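Local coordinates for protein exonuclease (Laribacter hongkongensis, PDB 3SYY) that digests double-stranded DNA with strict 5'-to-3' polarity as an alkaline exonuclease and binds magnesium ions, at residues 99-104 with 108-113; 74-77 with 82-85; 139-144 with 148-153; 14-19 with 186-191; 46-51 with 193-198. All coordinates share one frame; numbering follows the deposited sequence.

Interaction 1 of 5, residues 99-104 with 108-113; sequences ASPDGL and TGLIEI. With MG (magnesium ion), chain B.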
# COMPACT_ATOMS: atom_id res chain seq x y z
N ALA A 99 23.48 -15.23 -10.71
CA ALA A 99 22.40 -14.89 -11.65
C ALA A 99 21.58 -16.13 -11.95
O ALA A 99 22.11 -17.24 -11.98
CB ALA A 99 22.97 -14.31 -12.97
N SER A 100 20.28 -15.92 -12.18
CA SER A 100 19.41 -17.03 -12.41
C SER A 100 18.65 -16.81 -13.73
O SER A 100 17.48 -16.38 -13.72
CB SER A 100 18.45 -17.14 -11.23
OG SER A 100 17.75 -18.35 -11.32
N PRO A 101 19.30 -17.09 -14.89
CA PRO A 101 18.52 -16.88 -16.12
C PRO A 101 17.36 -17.88 -16.19
O PRO A 101 17.38 -18.90 -15.51
CB PRO A 101 19.56 -17.05 -17.25
CG PRO A 101 20.74 -17.78 -16.64
CD PRO A 101 20.68 -17.56 -15.13
N ASP A 102 16.32 -17.56 -16.97
CA ASP A 102 15.20 -18.46 -17.16
C ASP A 102 15.51 -19.62 -18.13
O ASP A 102 14.72 -20.53 -18.26
CB ASP A 102 13.98 -17.66 -17.62
CG ASP A 102 13.43 -16.74 -16.52
OD1 ASP A 102 13.58 -17.12 -15.35
OD2 ASP A 102 12.96 -15.65 -16.81
N GLY A 103 16.65 -19.59 -18.79
CA GLY A 103 17.08 -20.78 -19.56
C GLY A 103 18.42 -20.55 -20.22
O GLY A 103 18.77 -19.43 -20.53
N LEU A 104 19.18 -21.63 -20.41
CA LEU A 104 20.34 -21.59 -21.34
C LEU A 104 19.85 -21.94 -22.73
O LEU A 104 19.14 -22.93 -22.92
CB LEU A 104 21.38 -22.63 -20.93
CG LEU A 104 21.98 -22.56 -19.50
CD1 LEU A 104 23.23 -23.45 -19.42
CD2 LEU A 104 22.30 -21.14 -19.08
N THR A 108 25.56 -20.57 -26.68
CA THR A 108 26.01 -19.23 -26.32
C THR A 108 24.92 -18.24 -25.87
O THR A 108 25.20 -17.08 -25.68
CB THR A 108 26.78 -18.60 -27.48
OG1 THR A 108 25.87 -18.32 -28.54
CG2 THR A 108 27.93 -19.55 -27.99
N GLY A 109 23.67 -18.69 -25.75
CA GLY A 109 22.60 -17.71 -25.46
C GLY A 109 21.85 -17.96 -24.17
O GLY A 109 22.16 -18.88 -23.44
N LEU A 110 20.85 -17.10 -23.89
CA LEU A 110 20.11 -17.16 -22.65
C LEU A 110 18.70 -16.72 -22.99
O LEU A 110 18.50 -16.13 -24.00
CB LEU A 110 20.69 -16.10 -21.69
CG LEU A 110 22.13 -16.34 -21.17
CD1 LEU A 110 22.59 -15.14 -20.37
CD2 LEU A 110 22.14 -17.54 -20.32
N ILE A 111 17.74 -17.00 -22.10
CA ILE A 111 16.41 -16.39 -22.22
C ILE A 111 16.07 -15.80 -20.83
O ILE A 111 16.41 -16.40 -19.82
CB ILE A 111 15.34 -17.44 -22.67
CG1 ILE A 111 13.92 -16.86 -22.67
CG2 ILE A 111 15.44 -18.71 -21.85
CD1 ILE A 111 12.87 -17.77 -23.32
N GLU A 112 15.47 -14.61 -20.83
CA GLU A 112 14.90 -14.03 -19.57
C GLU A 112 13.45 -13.75 -19.96
O GLU A 112 13.20 -13.09 -20.98
CB GLU A 112 15.59 -12.70 -19.22
CG GLU A 112 14.82 -11.90 -18.08
CD GLU A 112 14.72 -12.72 -16.78
OE1 GLU A 112 15.61 -13.59 -16.55
OE2 GLU A 112 13.73 -12.54 -15.97
N ILE A 113 12.52 -14.30 -19.19
CA ILE A 113 11.09 -14.21 -19.46
C ILE A 113 10.38 -13.24 -18.48
O ILE A 113 10.56 -13.34 -17.25
CB ILE A 113 10.47 -15.60 -19.28
CG1 ILE A 113 11.02 -16.58 -20.36
CG2 ILE A 113 8.90 -15.55 -19.34
CD1 ILE A 113 10.65 -18.02 -20.08
MG MG B . 12.00 -13.96 -15.39
O HOH W 1 11.76 -15.70 -13.96
O HOH W 2 11.19 -12.31 -13.93

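Interaction 2 of 5, residues 74-77 with 82-85; sequences RYII and IVTE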
# COMPACT_ATOMS: atom_id res chain seq x y z
N ARG A 74 6.23 -21.22 -25.68
CA ARG A 74 5.99 -20.35 -26.82
C ARG A 74 7.28 -19.90 -27.50
O ARG A 74 7.35 -19.79 -28.75
CB ARG A 74 5.13 -19.14 -26.43
CG ARG A 74 4.81 -18.19 -27.60
CD ARG A 74 3.79 -18.84 -28.64
NE ARG A 74 3.27 -17.77 -29.49
CZ ARG A 74 2.14 -17.07 -29.28
NH1 ARG A 74 1.31 -17.37 -28.28
NH2 ARG A 74 1.81 -16.09 -30.10
N TYR A 75 8.30 -19.58 -26.69
CA TYR A 75 9.57 -19.13 -27.27
C TYR A 75 10.16 -20.25 -28.14
O TYR A 75 10.61 -19.97 -29.24
CB TYR A 75 10.56 -18.79 -26.15
CG TYR A 75 11.99 -18.60 -26.60
CD1 TYR A 75 12.40 -17.40 -27.18
CD2 TYR A 75 12.94 -19.61 -26.42
CE1 TYR A 75 13.72 -17.19 -27.53
CE2 TYR A 75 14.29 -19.41 -26.79
CZ TYR A 75 14.66 -18.20 -27.34
OH TYR A 75 15.96 -17.92 -27.72
N ILE A 76 10.24 -21.46 -27.61
CA ILE A 76 10.76 -22.65 -28.38
C ILE A 76 9.89 -22.91 -29.64
O ILE A 76 10.40 -23.22 -30.73
CB ILE A 76 10.87 -23.90 -27.49
CG1 ILE A 76 11.81 -23.67 -26.29
CG2 ILE A 76 11.41 -25.17 -28.27
CD1 ILE A 76 11.48 -24.62 -25.12
N ILE A 77 8.58 -22.74 -29.52
CA ILE A 77 7.70 -22.85 -30.71
C ILE A 77 8.11 -21.84 -31.74
O ILE A 77 8.30 -22.20 -32.93
CB ILE A 77 6.22 -22.66 -30.34
CG1 ILE A 77 5.77 -23.84 -29.50
CG2 ILE A 77 5.34 -22.52 -31.59
CD1 ILE A 77 4.39 -23.64 -28.87
N ILE A 82 17.16 -24.94 -28.61
CA ILE A 82 17.29 -25.90 -27.52
C ILE A 82 17.43 -25.11 -26.19
O ILE A 82 18.41 -24.38 -25.99
CB ILE A 82 18.55 -26.80 -27.71
CG1 ILE A 82 18.81 -27.72 -26.50
CG2 ILE A 82 19.79 -25.96 -27.92
CD1 ILE A 82 18.50 -29.19 -26.74
N VAL A 83 16.49 -25.31 -25.28
CA VAL A 83 16.51 -24.55 -24.01
C VAL A 83 16.73 -25.48 -22.86
O VAL A 83 16.02 -26.46 -22.74
CB VAL A 83 15.20 -23.74 -23.82
CG1 VAL A 83 15.22 -22.92 -22.50
CG2 VAL A 83 14.98 -22.78 -24.98
N THR A 84 17.71 -25.19 -22.00
CA THR A 84 17.91 -26.00 -20.80
C THR A 84 17.65 -25.14 -19.55
O THR A 84 18.10 -24.02 -19.49
CB THR A 84 19.35 -26.49 -20.71
OG1 THR A 84 19.76 -26.88 -22.02
CG2 THR A 84 19.46 -27.66 -19.75
N GLU A 85 16.97 -25.69 -18.57
CA GLU A 85 16.84 -24.95 -17.33
C GLU A 85 18.09 -25.02 -16.46
O GLU A 85 18.93 -25.93 -16.59
CB GLU A 85 15.54 -25.31 -16.64
CG GLU A 85 14.36 -24.67 -17.47
CD GLU A 85 13.07 -24.56 -16.69
OE1 GLU A 85 12.16 -25.37 -16.96
OE2 GLU A 85 12.97 -23.68 -15.81

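Interaction 3 of 5, residues 139-144 with 148-153; sequences QTQMAC and QWCDFV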
# COMPACT_ATOMS: atom_id res chain seq x y z
N GLN A 139 22.59 -8.29 -18.64
CA GLN A 139 24.06 -8.17 -18.80
C GLN A 139 24.73 -8.91 -17.67
O GLN A 139 25.76 -9.57 -17.88
CB GLN A 139 24.51 -6.71 -18.86
CG GLN A 139 24.05 -5.97 -20.15
CD GLN A 139 24.69 -6.58 -21.44
OE1 GLN A 139 25.64 -7.40 -21.36
NE2 GLN A 139 24.15 -6.22 -22.61
N THR A 140 24.15 -8.86 -16.46
CA THR A 140 24.67 -9.60 -15.32
C THR A 140 24.56 -11.09 -15.49
O THR A 140 25.46 -11.84 -15.09
CB THR A 140 23.91 -9.25 -14.01
OG1 THR A 140 24.04 -7.84 -13.76
CG2 THR A 140 24.44 -10.06 -12.82
N GLN A 141 23.46 -11.54 -16.07
CA GLN A 141 23.31 -12.98 -16.34
C GLN A 141 24.42 -13.44 -17.33
O GLN A 141 25.03 -14.51 -17.14
CB GLN A 141 21.94 -13.26 -16.96
CG GLN A 141 20.80 -13.32 -15.99
CD GLN A 141 19.44 -13.14 -16.70
OE1 GLN A 141 18.38 -13.19 -16.07
NE2 GLN A 141 19.48 -12.97 -18.01
N MET A 142 24.70 -12.60 -18.33
CA MET A 142 25.81 -12.83 -19.29
C MET A 142 27.20 -12.81 -18.59
O MET A 142 28.03 -13.71 -18.82
CB MET A 142 25.73 -11.83 -20.43
CG MET A 142 24.61 -12.26 -21.39
SD MET A 142 24.46 -11.26 -22.88
CE MET A 142 23.36 -9.94 -22.43
N ALA A 143 27.38 -11.85 -17.69
CA ALA A 143 28.57 -11.78 -16.81
C ALA A 143 28.80 -13.05 -16.05
O ALA A 143 29.93 -13.60 -16.05
CB ALA A 143 28.48 -10.63 -15.86
N CYS A 144 27.75 -13.56 -15.41
CA CYS A 144 27.88 -14.78 -14.62
C CYS A 144 28.10 -16.06 -15.40
O CYS A 144 28.77 -16.99 -14.91
CB CYS A 144 26.72 -14.96 -13.67
SG CYS A 144 26.65 -13.68 -12.38
N GLN A 148 26.82 -14.96 -24.59
CA GLN A 148 27.06 -13.92 -25.59
C GLN A 148 25.81 -13.07 -25.91
O GLN A 148 25.92 -11.95 -26.38
CB GLN A 148 27.62 -14.58 -26.88
CG GLN A 148 29.00 -15.22 -26.68
CD GLN A 148 30.04 -14.25 -26.10
OE1 GLN A 148 30.62 -14.52 -25.06
NE2 GLN A 148 30.25 -13.10 -26.75
N TRP A 149 24.61 -13.60 -25.66
CA TRP A 149 23.36 -12.80 -25.81
C TRP A 149 22.27 -13.38 -24.95
O TRP A 149 22.36 -14.50 -24.47
CB TRP A 149 22.87 -12.81 -27.29
CG TRP A 149 22.83 -14.20 -27.90
CD1 TRP A 149 23.82 -14.80 -28.68
CD2 TRP A 149 21.77 -15.17 -27.81
NE1 TRP A 149 23.43 -16.06 -29.07
CE2 TRP A 149 22.17 -16.30 -28.58
CE3 TRP A 149 20.49 -15.16 -27.23
CZ2 TRP A 149 21.37 -17.42 -28.71
CZ3 TRP A 149 19.70 -16.29 -27.36
CH2 TRP A 149 20.14 -17.40 -28.10
N CYS A 150 21.18 -12.63 -24.81
CA CYS A 150 20.02 -13.10 -24.04
C CYS A 150 18.81 -12.60 -24.81
O CYS A 150 18.73 -11.44 -25.17
CB CYS A 150 19.99 -12.49 -22.65
SG CYS A 150 18.57 -13.06 -21.65
N ASP A 151 17.89 -13.51 -25.09
CA ASP A 151 16.63 -13.15 -25.74
C ASP A 151 15.66 -12.76 -24.61
O ASP A 151 15.39 -13.54 -23.71
CB ASP A 151 16.09 -14.38 -26.46
CG ASP A 151 16.60 -14.48 -27.93
OD1 ASP A 151 17.10 -13.46 -28.45
OD2 ASP A 151 16.55 -15.59 -28.50
N PHE A 152 15.18 -11.55 -24.66
CA PHE A 152 14.23 -11.07 -23.67
C PHE A 152 12.84 -11.37 -24.20
O PHE A 152 12.52 -10.95 -25.31
CB PHE A 152 14.41 -9.57 -23.57
CG PHE A 152 13.39 -8.91 -22.69
CD1 PHE A 152 12.22 -8.35 -23.23
CD2 PHE A 152 13.59 -8.86 -21.31
CE1 PHE A 152 11.26 -7.71 -22.39
CE2 PHE A 152 12.65 -8.20 -20.46
CZ PHE A 152 11.46 -7.67 -21.01
N VAL A 153 12.06 -12.15 -23.48
CA VAL A 153 10.71 -12.52 -23.93
C VAL A 153 9.73 -11.85 -22.96
O VAL A 153 9.92 -11.95 -21.74
CB VAL A 153 10.52 -14.04 -23.83
CG1 VAL A 153 9.02 -14.47 -24.12
CG2 VAL A 153 11.49 -14.76 -24.85

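Interaction 4 of 5, residues 14-19 with 186-191; sequences GKVTAS and AFLAEL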
# COMPACT_ATOMS: atom_id res chain seq x y z
N GLY A 14 21.99 -14.00 1.17
CA GLY A 14 23.13 -13.13 1.33
C GLY A 14 23.83 -12.68 0.06
O GLY A 14 24.79 -11.94 0.13
N LYS A 15 23.35 -13.10 -1.12
CA LYS A 15 24.05 -12.77 -2.38
C LYS A 15 23.37 -11.63 -3.11
O LYS A 15 22.16 -11.46 -3.04
CB LYS A 15 24.11 -13.98 -3.32
CG LYS A 15 24.95 -15.14 -2.79
CD LYS A 15 24.98 -16.31 -3.80
CE LYS A 15 25.81 -17.42 -3.30
NZ LYS A 15 25.61 -18.63 -4.15
N VAL A 16 24.17 -10.82 -3.81
CA VAL A 16 23.67 -9.92 -4.79
C VAL A 16 23.20 -10.77 -5.99
O VAL A 16 23.94 -11.64 -6.45
CB VAL A 16 24.72 -8.93 -5.24
CG1 VAL A 16 24.22 -8.07 -6.40
CG2 VAL A 16 25.11 -8.02 -4.05
N THR A 17 21.97 -10.56 -6.44
CA THR A 17 21.49 -11.33 -7.60
C THR A 17 21.27 -10.41 -8.79
O THR A 17 21.10 -9.20 -8.66
CB THR A 17 20.21 -12.12 -7.30
OG1 THR A 17 19.21 -11.21 -6.80
CG2 THR A 17 20.46 -13.23 -6.27
N ALA A 18 21.30 -11.00 -9.99
CA ALA A 18 21.13 -10.22 -11.22
C ALA A 18 19.82 -9.38 -11.19
O ALA A 18 19.80 -8.26 -11.66
CB ALA A 18 21.10 -11.19 -12.44
N SER A 19 18.76 -9.94 -10.64
CA SER A 19 17.46 -9.25 -10.62
C SER A 19 17.47 -7.98 -9.75
O SER A 19 16.56 -7.16 -9.83
CB SER A 19 16.37 -10.20 -10.14
OG SER A 19 16.73 -10.72 -8.88
N ALA A 186 32.14 -3.03 -5.20
CA ALA A 186 32.15 -1.98 -4.18
C ALA A 186 31.03 -2.18 -3.17
O ALA A 186 31.22 -2.03 -1.95
CB ALA A 186 32.00 -0.65 -4.83
N PHE A 187 29.84 -2.52 -3.68
CA PHE A 187 28.70 -2.82 -2.83
C PHE A 187 28.94 -4.03 -1.95
O PHE A 187 28.59 -4.01 -0.75
CB PHE A 187 27.44 -2.99 -3.72
CG PHE A 187 26.19 -3.37 -2.99
CD1 PHE A 187 25.19 -2.40 -2.77
CD2 PHE A 187 25.96 -4.67 -2.63
CE1 PHE A 187 24.00 -2.73 -2.18
CE2 PHE A 187 24.76 -5.04 -2.02
CZ PHE A 187 23.77 -4.02 -1.79
N LEU A 188 29.53 -5.08 -2.50
CA LEU A 188 29.81 -6.26 -1.68
C LEU A 188 30.89 -5.94 -0.62
O LEU A 188 30.87 -6.48 0.46
CB LEU A 188 30.24 -7.46 -2.52
CG LEU A 188 29.03 -8.14 -3.21
CD1 LEU A 188 29.48 -9.00 -4.47
CD2 LEU A 188 28.25 -8.97 -2.20
N ALA A 189 31.81 -5.04 -0.94
CA ALA A 189 32.88 -4.68 0.02
C ALA A 189 32.26 -3.99 1.24
O ALA A 189 32.61 -4.33 2.38
CB ALA A 189 33.93 -3.77 -0.67
N GLU A 190 31.31 -3.09 0.99
CA GLU A 190 30.61 -2.34 2.04
C GLU A 190 29.74 -3.23 2.86
O GLU A 190 29.75 -3.11 4.10
CB GLU A 190 29.76 -1.20 1.49
CG GLU A 190 30.56 -0.11 0.82
CD GLU A 190 29.63 0.78 -0.03
OE1 GLU A 190 30.04 1.21 -1.12
OE2 GLU A 190 28.48 1.01 0.39
N LEU A 191 29.01 -4.12 2.20
CA LEU A 191 28.23 -5.16 2.86
C LEU A 191 29.05 -6.03 3.83
O LEU A 191 28.68 -6.23 5.00
CB LEU A 191 27.49 -6.01 1.81
CG LEU A 191 26.82 -7.30 2.19
CD1 LEU A 191 25.75 -6.98 3.18
CD2 LEU A 191 26.12 -7.88 0.92

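Interaction 5 of 5, residues 46-51 with 193-198; sequences QRLTGT and AEIEYL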
# COMPACT_ATOMS: atom_id res chain seq x y z
N GLN A 46 20.00 -10.81 5.97
CA GLN A 46 20.06 -12.20 5.55
C GLN A 46 21.33 -12.90 6.05
O GLN A 46 21.27 -13.99 6.54
CB GLN A 46 20.00 -12.31 4.00
CG GLN A 46 18.60 -12.02 3.45
CD GLN A 46 18.50 -12.14 1.91
OE1 GLN A 46 19.37 -12.69 1.25
NE2 GLN A 46 17.46 -11.55 1.36
N ARG A 47 22.47 -12.25 5.90
CA ARG A 47 23.75 -12.84 6.30
C ARG A 47 23.82 -13.01 7.82
O ARG A 47 24.26 -14.05 8.30
CB ARG A 47 24.90 -12.02 5.78
CG ARG A 47 25.08 -12.24 4.28
CD ARG A 47 26.33 -11.53 3.80
NE ARG A 47 26.47 -11.56 2.34
CZ ARG A 47 27.64 -11.54 1.70
NH1 ARG A 47 28.79 -11.48 2.38
NH2 ARG A 47 27.65 -11.53 0.36
N LEU A 48 23.35 -12.03 8.57
CA LEU A 48 23.38 -12.09 10.04
C LEU A 48 22.40 -13.07 10.63
O LEU A 48 22.77 -13.85 11.55
CB LEU A 48 23.13 -10.69 10.64
CG LEU A 48 24.31 -9.75 10.54
CD1 LEU A 48 23.87 -8.32 10.99
CD2 LEU A 48 25.55 -10.30 11.39
N THR A 49 21.16 -13.08 10.11
CA THR A 49 20.11 -13.95 10.66
C THR A 49 20.08 -15.35 10.04
O THR A 49 19.51 -16.31 10.62
CB THR A 49 18.71 -13.36 10.43
OG1 THR A 49 18.44 -13.31 9.01
CG2 THR A 49 18.62 -11.98 11.02
N GLY A 50 20.69 -15.49 8.86
CA GLY A 50 20.64 -16.77 8.18
C GLY A 50 19.30 -17.12 7.55
O GLY A 50 19.12 -18.23 7.12
N THR A 51 18.37 -16.18 7.49
CA THR A 51 17.09 -16.37 6.79
C THR A 51 16.68 -15.09 6.05
O THR A 51 17.16 -14.00 6.37
CB THR A 51 15.90 -16.73 7.71
OG1 THR A 51 15.84 -15.80 8.81
CG2 THR A 51 15.98 -18.18 8.21
N ALA A 193 32.10 -5.46 5.10
CA ALA A 193 32.65 -4.60 6.14
C ALA A 193 31.60 -4.26 7.18
O ALA A 193 31.89 -4.23 8.38
CB ALA A 193 33.20 -3.32 5.55
N GLU A 194 30.37 -3.98 6.73
CA GLU A 194 29.35 -3.65 7.69
C GLU A 194 29.06 -4.80 8.64
O GLU A 194 28.91 -4.58 9.85
CB GLU A 194 28.12 -3.06 7.02
CG GLU A 194 27.06 -2.77 7.99
CD GLU A 194 26.59 -1.32 7.94
OE1 GLU A 194 26.92 -0.57 7.00
OE2 GLU A 194 25.87 -0.95 8.87
N ILE A 195 29.00 -6.00 8.10
CA ILE A 195 28.80 -7.20 8.86
C ILE A 195 29.98 -7.43 9.85
O ILE A 195 29.76 -7.74 11.00
CB ILE A 195 28.65 -8.37 7.94
CG1 ILE A 195 27.25 -8.27 7.26
CG2 ILE A 195 28.71 -9.68 8.74
CD1 ILE A 195 27.12 -9.16 6.09
N GLU A 196 31.20 -7.24 9.34
CA GLU A 196 32.40 -7.36 10.19
C GLU A 196 32.37 -6.36 11.33
O GLU A 196 32.62 -6.72 12.48
CB GLU A 196 33.62 -7.09 9.34
CG GLU A 196 34.88 -7.08 10.12
CD GLU A 196 35.55 -8.38 9.96
OE1 GLU A 196 34.92 -9.41 10.35
OE2 GLU A 196 36.68 -8.38 9.39
N TYR A 197 32.06 -5.11 10.99
CA TYR A 197 31.93 -4.02 11.94
C TYR A 197 30.92 -4.25 13.02
O TYR A 197 31.23 -4.07 14.22
CB TYR A 197 31.63 -2.76 11.19
CG TYR A 197 31.89 -1.44 11.86
CD1 TYR A 197 33.20 -1.06 12.25
CD2 TYR A 197 30.85 -0.52 12.02
CE1 TYR A 197 33.44 0.20 12.79
CE2 TYR A 197 31.07 0.72 12.60
CZ TYR A 197 32.37 1.08 12.98
OH TYR A 197 32.58 2.33 13.46
N LEU A 198 29.70 -4.63 12.62
CA LEU A 198 28.66 -4.95 13.60
C LEU A 198 29.09 -6.08 14.52
O LEU A 198 28.86 -6.04 15.76
CB LEU A 198 27.38 -5.38 12.91
CG LEU A 198 26.34 -4.35 12.45
CD1 LEU A 198 26.58 -2.88 12.82
CD2 LEU A 198 25.90 -4.55 10.95

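Interaction 1 of 5, residues 99-104 with 108-113
Asp-102 faces Glu-112 and Ile-113 across the beta hairpin of strands 103-105 and 109-114, where Pro-101 and Asp-102, followed by Glu-112, Ile-113 and Lys-114, spell out the PD...ExK signature of this nuclease superfamily. Metal coordination dominates. One magnesium ion takes Asp-102 OD2 at 2.4 Å, together with Glu-112 OE2, the backbone carbonyl oxygen of Ile-113 and two waters. Glu-112 reaches it through a chain bent at its second torsion (chi2 60°), which swings the carboxylate back to the metal although the CB bond points away from the opposing segment. The same carboxylate also serves the second magnesium, which Ser-100 helps to hold, and its OE2 accepts a hydrogen bond from Lys-114.

Hydrogen bonds fix the ligands. Ile-113 N donates to the anti lone pair of Asp-102 OD2 at 2.8 Å in a nearly straight bond (166°), so one oxygen is gripped by both metal and backbone. Further along the hairpin Ile-111 N donates to Gly-103 O at 3.1 Å, whereas Ile-111 O receives only weak bonds from the amides of Asp-102 and Gly-103.

Apolar contacts fill in behind. Leu-110 CD2 is shared, touching Pro-101 CG at 3.9 Å and Leu-104 CD2 at 3.8 Å. On the other face of the sheet Ile-111 CG2 rests on the bare backbone of Gly-103, 3.4 Å from Gly-103 N. At the metal, water 1 bridges back to the protein, donating to Asp-102 OD1 at 2.7 Å.

Interaction 2 of 5, residues 74-77 with 82-85
The helical turn bearing Tyr-75 and Ile-76, near the end of helix 59-79, packs beside the short strand 83-84, whose Val-83 is turned toward it. The backbones stay well apart: the nearest pair of alpha carbons, Ile-76 CA and Ile-82 CA, is separated by 7.3 Å, and side chains alone fill the gap.

A single methyl group does most of the work. With Val-83 CG1 anti to its own amide nitrogen (chi1 -179°), the other branch, CG2, is left to project at the helix. Val-83 CG2 meets Ile-76 CG1 at 3.5 Å, and Ile-76 CD1 also touches Val-83, 4.0 Å from its CB, the two side chains crossing at a slant. Val-83 CG2 also lies at the edge of the Tyr-75 ring, near its plane, 3.9 Å from Tyr-75 CE2. The isoleucine chain and the ring edge thus meet the methyl from two directions in a purely apolar contact.

Beyond Val-83 the tyrosine runs on across the face of the sheet, where its hydroxyl is hydrogen-bonded to Asp-151, a bond that fixes the far end of the ring. Its body packs on Ile-111, Val-153 and Cys-167 of the neighbouring strands, while Val-83 CG1 turns to the backbone of Gly-103 and Leu-104. Here the end of a helix lying over one face of the mixed five-stranded sheet of the PDDEXK nuclease core closes against the outermost strand, 83-84.

Interaction 3 of 5, residues 139-144 with 148-153
Met-142 leaves its helix with CG beside the backbone nitrogen (chi1 -76°), and a bend at its last torsion (chi3 -88°) lays the thioether along the start of the opposing strand. The sulfur therefore meets main chain rather than side chain: Met-142 SD is 3.5 Å from Trp-149 CA and 3.8 Å from Gln-148 C. The terminal methyl, Met-142 CE, carries on to Cys-150 CB at 4.2 Å. Cys-150, whose SG stands anti to its own amide nitrogen, points toward the helix, and the amide end of Gln-141 lies beside that sulfur.

The indole of Trp-149 leaves the strand on the other side, where it makes a cation-pi contact with Arg-169. Leu-110 of the adjacent strand touches both Met-142 and Cys-150, continuing the apolar layer below the helix. Gln-141 also borders the metal centre, its side chain next to Glu-112.

The axes of helix 139-144 and strand 149-153 approach to 8.4 Å and run roughly antiparallel (143°). This is the returning half of the beta-alpha-beta crossover that leads from strand 109-114 to its parallel neighbour 149-155 in the PDDEXK fold.

Interaction 4 of 5, residues 14-19 with 186-191
Val-16, on the short strand 16-17, faces segment 186-191 of helix 174-205, its alpha carbon 7.8 Å from Leu-188 CA. The valine's CG2 methyl enters between two consecutive side chains of the helix. Val-16 CG2 approaches the phenylalanine ring obliquely, 3.6 Å from Phe-187 CE2 and 3.7 Å from Phe-187 CD2. On the leucine, Val-16 CG2 meets Leu-188 CD2 at 3.8 Å. Two side chains with different first torsions converge on this methyl: Phe-187 carries its ring anti to the amide nitrogen (chi1 177°), while Leu-188 has CG beside the nitrogen (chi1 -78°), which brings its branch round to the valine.

One turn further on, Leu-191 CD2 passes 4.3 Å from Gly-14 O. Gln-46 receives the Gly-14 amide, so the loop is tied to helix 34-49. Leu-43 of that helix and Phe-97 of strand 97-99 also pack on Val-16, whose backbone is hydrogen-bonded to Gly-96 and Gly-98.

Apart from the Gly-14 carbonyl beside Leu-191, the contact is between apolar side chains, one buried methyl set against a ring and a leucine branch. Its hold on the long C-terminal helix thus probably comes from close fit and exclusion of water, with the directional bonds made to helix 34-49 and to the neighbouring strand.

Interaction 5 of 5, residues 46-51 with 193-198
Arg-47 and Leu-48, in the last turn of helix 34-49, pack on Ile-195 and Leu-198 of the long C-terminal helix 174-205 in a helix-helix contact. Arg-47 does so with its aliphatic shaft. Arg-47 CB lies 3.6 Å from Ile-195 CD1, the adjoining CG stays near the same methyl at 4.1 Å, and CD comes closest, at 3.4 Å. With CG beside the backbone nitrogen (chi1 -75°) and the chain extended from there to NE, the arginine crosses the isoleucine at about a right angle, so that the one Ile-195 methyl lies against three carbons of the arginine. Past that point the chain turns polar: NE donates to the carbonyl oxygen of Gly-14, NH1 forms a salt bridge with Glu-192 and NH2 packs on Leu-188, so the guanidinium joins the N-terminal loop to the same C-terminal helix that the shaft packs on.

Leu-48 works on the other branch of the isoleucine. The two side chains slide past each other in opposite directions, Leu-48 CD2 lying 4.2 Å from Ile-195 CG2. The second methyl, Leu-48 CD1, faces Leu-198 CD2 at 4.3 Å. A second subunit joins the apolar cluster, Leu-159 of that chain packing on Leu-48 and Met-163 of that chain on Leu-198, while Glu-194 makes a salt bridge to Lys-126 of the same neighbour.

Helix 34-49 ends directly afterwards. Gly-50 leaves the helical conformation with positive phi (74°), yet its N still donates to Gln-46 O at 2.8 Å. An ST turn spans the same glycine, Thr-51 N donating almost straight (168°) to Thr-49 OG1 at 3.2 Å.

How the interactions relate
Interactions 1, 2 and 3 share the five-stranded sheet: the hairpin of interaction 1 lies between strand 83-84 of interaction 2 and strand 149-155 of interaction 3. Metal coordination and hydrogen bonds cross interaction 1, whereas interactions 2 and 3 join helices to the sheet mainly by apolar contact, with interaction 2 the less buried. A tyrosine hydroxyl joins those two. Interactions 4 and 5 lie on the other side of the chain's centre from interaction 1 and both use helix 174-205; side chains of helix 34-49 tie them together. Interaction 4 is enclosed by the chain itself, while interaction 5, furthest from the metals, adjoins a second subunit. Ala-18 connects the halves by touching Ala-99 and Thr-140.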